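Putative N-acetylmuramoyl-L-alanine amidase (Neisseria meningitidis MC58, PDB 3CZX) probably hydrolyses, as a zinc-dependent amidase, the link between N-acetylmuramoyl residues and L-amino acid residues in cell-wall glycopeptides. Local coordinates at residues 36-47 against 163-174. Residues are numbered along the deposited sequence; the frame is centred on the assembly and turned at random.
Sequences IVASILRNDYGL and WGICRAIADAIA
Ile-36 lies across one face of the Trp-163 indole: its CD1 stands 3.7 Å from the centroid of the six-membered ring, only 8° off the normal, which identifies a CH-pi contact. The other branch, CG2, anti to the backbone N, presses on CB of Cys-166 at 3.4 Å, a tight fit. The next residue, Val-37, is a knob in the hole formed by Cys-166, Ile-169, Ala-170 and Ile-173, where CA of Val-37 and CA of Ala-170 come within 5.2 Å; Val-37 also rests on Leu-8 of strand 6-10, tying the helix pair to the mixed sheet. Ile-40 divides its branches: CG2 meets CB of Ala-170 at 3.5 Å, while CD1 covers a face of the Arg-167 guanidinium. The edge of that group forms a salt bridge with Asp-44, NH1 to OD2 2.8 Å, although the N-H...O angle of 119° makes the hydrogen bond weak; water 1 links OD1 of Asp-44 to NH2 of Arg-167. Tyr-45 takes CB of Ala-174 over its ring and donates from OH to OD1 of Asp-171 at 2.6 Å. Helices 26-45 and 152-177, crossing at -49° in these segments, thus join through a buried apolar seam flanked by two polar links; at Asp-44 charge attraction probably outweighs directed hydrogen bonding.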
# COMPACT_ATOMS: atom_id res chain seq x y z
N ILE A 36 -4.13 -4.88 0.48
CA ILE A 36 -5.07 -3.86 0.98
C ILE A 36 -6.45 -4.48 1.08
O ILE A 36 -7.17 -4.33 2.09
CB ILE A 36 -5.09 -2.61 0.14
CG1 ILE A 36 -3.69 -1.96 0.18
CG2 ILE A 36 -6.13 -1.65 0.61
CD1 ILE A 36 -3.56 -0.84 -0.83
N VAL A 37 -6.89 -5.18 0.04
CA VAL A 37 -8.20 -5.79 0.12
C VAL A 37 -8.26 -6.80 1.24
O VAL A 37 -9.26 -6.86 1.94
CB VAL A 37 -8.61 -6.41 -1.24
CG1 VAL A 37 -9.96 -7.18 -1.13
CG2 VAL A 37 -8.74 -5.36 -2.30
N ALA A 38 -7.22 -7.59 1.40
CA ALA A 38 -7.16 -8.62 2.46
C ALA A 38 -7.25 -7.96 3.83
O ALA A 38 -8.02 -8.40 4.71
CB ALA A 38 -5.88 -9.43 2.34
N SER A 39 -6.45 -6.90 4.02
CA SER A 39 -6.41 -6.24 5.33
C SER A 39 -7.77 -5.65 5.74
O SER A 39 -8.13 -5.74 6.91
CB SER A 39 -5.35 -5.15 5.34
OG SER A 39 -5.72 -4.09 4.50
N ILE A 40 -8.53 -5.11 4.79
CA ILE A 40 -9.83 -4.51 5.05
C ILE A 40 -10.86 -5.61 5.35
O ILE A 40 -11.70 -5.48 6.26
CB ILE A 40 -10.29 -3.59 3.90
CG1 ILE A 40 -9.34 -2.38 3.80
CG2 ILE A 40 -11.73 -3.12 4.12
CD1 ILE A 40 -9.58 -1.43 2.63
N LEU A 41 -10.81 -6.70 4.59
CA LEU A 41 -11.75 -7.79 4.86
C LEU A 41 -11.52 -8.34 6.27
O LEU A 41 -12.47 -8.63 7.00
CB LEU A 41 -11.62 -8.88 3.78
CG LEU A 41 -12.20 -8.55 2.40
CD1 LEU A 41 -11.73 -9.56 1.40
CD2 LEU A 41 -13.74 -8.45 2.38
N ARG A 42 -10.26 -8.48 6.65
CA ARG A 42 -9.91 -8.94 8.03
C ARG A 42 -10.23 -7.89 9.09
O ARG A 42 -10.97 -8.19 10.06
CB ARG A 42 -8.45 -9.36 8.05
CG ARG A 42 -8.17 -10.56 7.26
CD ARG A 42 -6.69 -10.74 6.99
NE ARG A 42 -6.33 -12.04 6.49
CZ ARG A 42 -5.21 -12.35 5.84
NH1 ARG A 42 -4.26 -11.43 5.61
NH2 ARG A 42 -4.99 -13.58 5.44
N ASN A 43 -9.74 -6.66 8.93
CA ASN A 43 -9.98 -5.58 9.95
C ASN A 43 -11.38 -5.11 10.13
O ASN A 43 -11.87 -5.03 11.28
CB ASN A 43 -9.17 -4.32 9.62
CG ASN A 43 -7.70 -4.57 9.59
OD1 ASN A 43 -7.24 -5.58 10.11
ND2 ASN A 43 -6.95 -3.65 8.97
N ASP A 44 -12.04 -4.73 9.05
CA ASP A 44 -13.34 -4.10 9.15
C ASP A 44 -14.44 -5.12 9.34
O ASP A 44 -15.50 -4.80 9.91
CB ASP A 44 -13.66 -3.23 7.92
CG ASP A 44 -12.82 -2.00 7.84
OD1 ASP A 44 -11.81 -1.90 8.57
OD2 ASP A 44 -13.19 -1.12 7.03
N TYR A 45 -14.23 -6.34 8.83
CA TYR A 45 -15.29 -7.34 8.79
C TYR A 45 -15.03 -8.64 9.53
O TYR A 45 -15.96 -9.44 9.67
CB TYR A 45 -15.65 -7.67 7.34
CG TYR A 45 -16.14 -6.47 6.54
CD1 TYR A 45 -17.49 -6.13 6.52
CD2 TYR A 45 -15.24 -5.69 5.79
CE1 TYR A 45 -17.94 -5.05 5.80
CE2 TYR A 45 -15.70 -4.59 5.02
CZ TYR A 45 -17.06 -4.27 5.05
OH TYR A 45 -17.60 -3.23 4.32
N GLY A 46 -13.82 -8.87 10.00
CA GLY A 46 -13.46 -10.12 10.67
C GLY A 46 -13.60 -11.39 9.84
O GLY A 46 -13.77 -12.51 10.37
N LEU A 47 -13.48 -11.25 8.51
CA LEU A 47 -13.67 -12.35 7.59
C LEU A 47 -12.39 -13.19 7.45
O LEU A 47 -11.27 -12.71 7.71
CB LEU A 47 -14.12 -11.81 6.21
CG LEU A 47 -15.53 -11.23 6.25
CD1 LEU A 47 -15.90 -10.45 4.97
CD2 LEU A 47 -16.58 -12.31 6.51
N TRP A 163 -6.16 3.18 -2.19
CA TRP A 163 -6.75 2.67 -0.95
C TRP A 163 -8.25 2.71 -1.02
O TRP A 163 -8.94 1.82 -0.52
CB TRP A 163 -6.18 3.41 0.29
CG TRP A 163 -4.76 3.12 0.51
CD1 TRP A 163 -3.70 3.70 -0.13
CD2 TRP A 163 -4.20 2.15 1.40
NE1 TRP A 163 -2.52 3.13 0.29
CE2 TRP A 163 -2.80 2.18 1.23
CE3 TRP A 163 -4.75 1.24 2.32
CZ2 TRP A 163 -1.95 1.36 1.95
CZ3 TRP A 163 -3.89 0.42 3.02
CH2 TRP A 163 -2.51 0.48 2.83
N GLY A 164 -8.79 3.75 -1.67
CA GLY A 164 -10.22 3.88 -1.85
C GLY A 164 -10.80 2.85 -2.81
O GLY A 164 -11.92 2.33 -2.59
N ILE A 165 -10.07 2.58 -3.90
CA ILE A 165 -10.48 1.56 -4.86
C ILE A 165 -10.50 0.18 -4.18
O ILE A 165 -11.47 -0.58 -4.31
CB ILE A 165 -9.59 1.58 -6.16
CG1 ILE A 165 -9.81 2.88 -6.95
CG2 ILE A 165 -9.80 0.31 -7.02
CD1 ILE A 165 -8.79 3.11 -8.03
N CYS A 166 -9.43 -0.16 -3.46
CA CYS A 166 -9.32 -1.46 -2.77
C CYS A 166 -10.34 -1.57 -1.65
O CYS A 166 -10.91 -2.63 -1.47
CB CYS A 166 -7.95 -1.75 -2.29
SG CYS A 166 -6.71 -1.87 -3.62
N ARG A 167 -10.65 -0.46 -0.97
CA ARG A 167 -11.76 -0.46 0.01
C ARG A 167 -13.10 -0.74 -0.65
O ARG A 167 -13.90 -1.52 -0.13
CB ARG A 167 -11.83 0.86 0.79
CG ARG A 167 -12.90 0.81 1.90
CD ARG A 167 -12.83 2.01 2.79
NE ARG A 167 -11.55 2.09 3.47
CZ ARG A 167 -11.22 1.46 4.59
NH1 ARG A 167 -12.06 0.66 5.21
NH2 ARG A 167 -10.00 1.63 5.10
N ALA A 168 -13.37 -0.11 -1.81
CA ALA A 168 -14.60 -0.39 -2.60
C ALA A 168 -14.69 -1.90 -2.92
O ALA A 168 -15.77 -2.51 -2.82
CB ALA A 168 -14.64 0.46 -3.92
N ILE A 169 -13.56 -2.50 -3.30
CA ILE A 169 -13.56 -3.92 -3.66
C ILE A 169 -13.90 -4.78 -2.41
O ILE A 169 -14.80 -5.63 -2.44
CB ILE A 169 -12.19 -4.35 -4.27
CG1 ILE A 169 -11.99 -3.71 -5.65
CG2 ILE A 169 -12.06 -5.91 -4.35
CD1 ILE A 169 -10.52 -3.80 -6.20
N ALA A 170 -13.21 -4.51 -1.32
CA ALA A 170 -13.41 -5.21 -0.05
C ALA A 170 -14.88 -5.05 0.38
O ALA A 170 -15.54 -6.02 0.78
CB ALA A 170 -12.43 -4.67 1.01
N ASP A 171 -15.37 -3.82 0.38
CA ASP A 171 -16.75 -3.57 0.82
C ASP A 171 -17.79 -4.35 -0.02
O ASP A 171 -18.83 -4.83 0.51
CB ASP A 171 -17.08 -2.08 0.77
CG ASP A 171 -16.43 -1.27 1.88
OD1 ASP A 171 -15.98 -1.83 2.92
OD2 ASP A 171 -16.37 -0.04 1.69
N ALA A 172 -17.54 -4.43 -1.33
CA ALA A 172 -18.43 -5.14 -2.25
C ALA A 172 -18.42 -6.65 -1.99
O ALA A 172 -19.46 -7.31 -2.11
CB ALA A 172 -18.06 -4.81 -3.72
N ILE A 173 -17.24 -7.20 -1.67
CA ILE A 173 -17.12 -8.61 -1.35
C ILE A 173 -17.91 -8.88 -0.08
O ILE A 173 -18.75 -9.74 -0.07
CB ILE A 173 -15.63 -9.07 -1.20
CG1 ILE A 173 -14.89 -9.00 -2.53
CG2 ILE A 173 -15.52 -10.48 -0.64
CD1 ILE A 173 -13.38 -9.13 -2.41
N ALA A 174 -17.68 -8.08 0.95
CA ALA A 174 -18.40 -8.25 2.22
C ALA A 174 -19.89 -8.13 2.02
O ALA A 174 -20.66 -8.94 2.52
CB ALA A 174 -17.90 -7.26 3.25
O HOH W 1 -10.36 0.10 7.66
O HOH W 2 -19.96 -3.81 2.80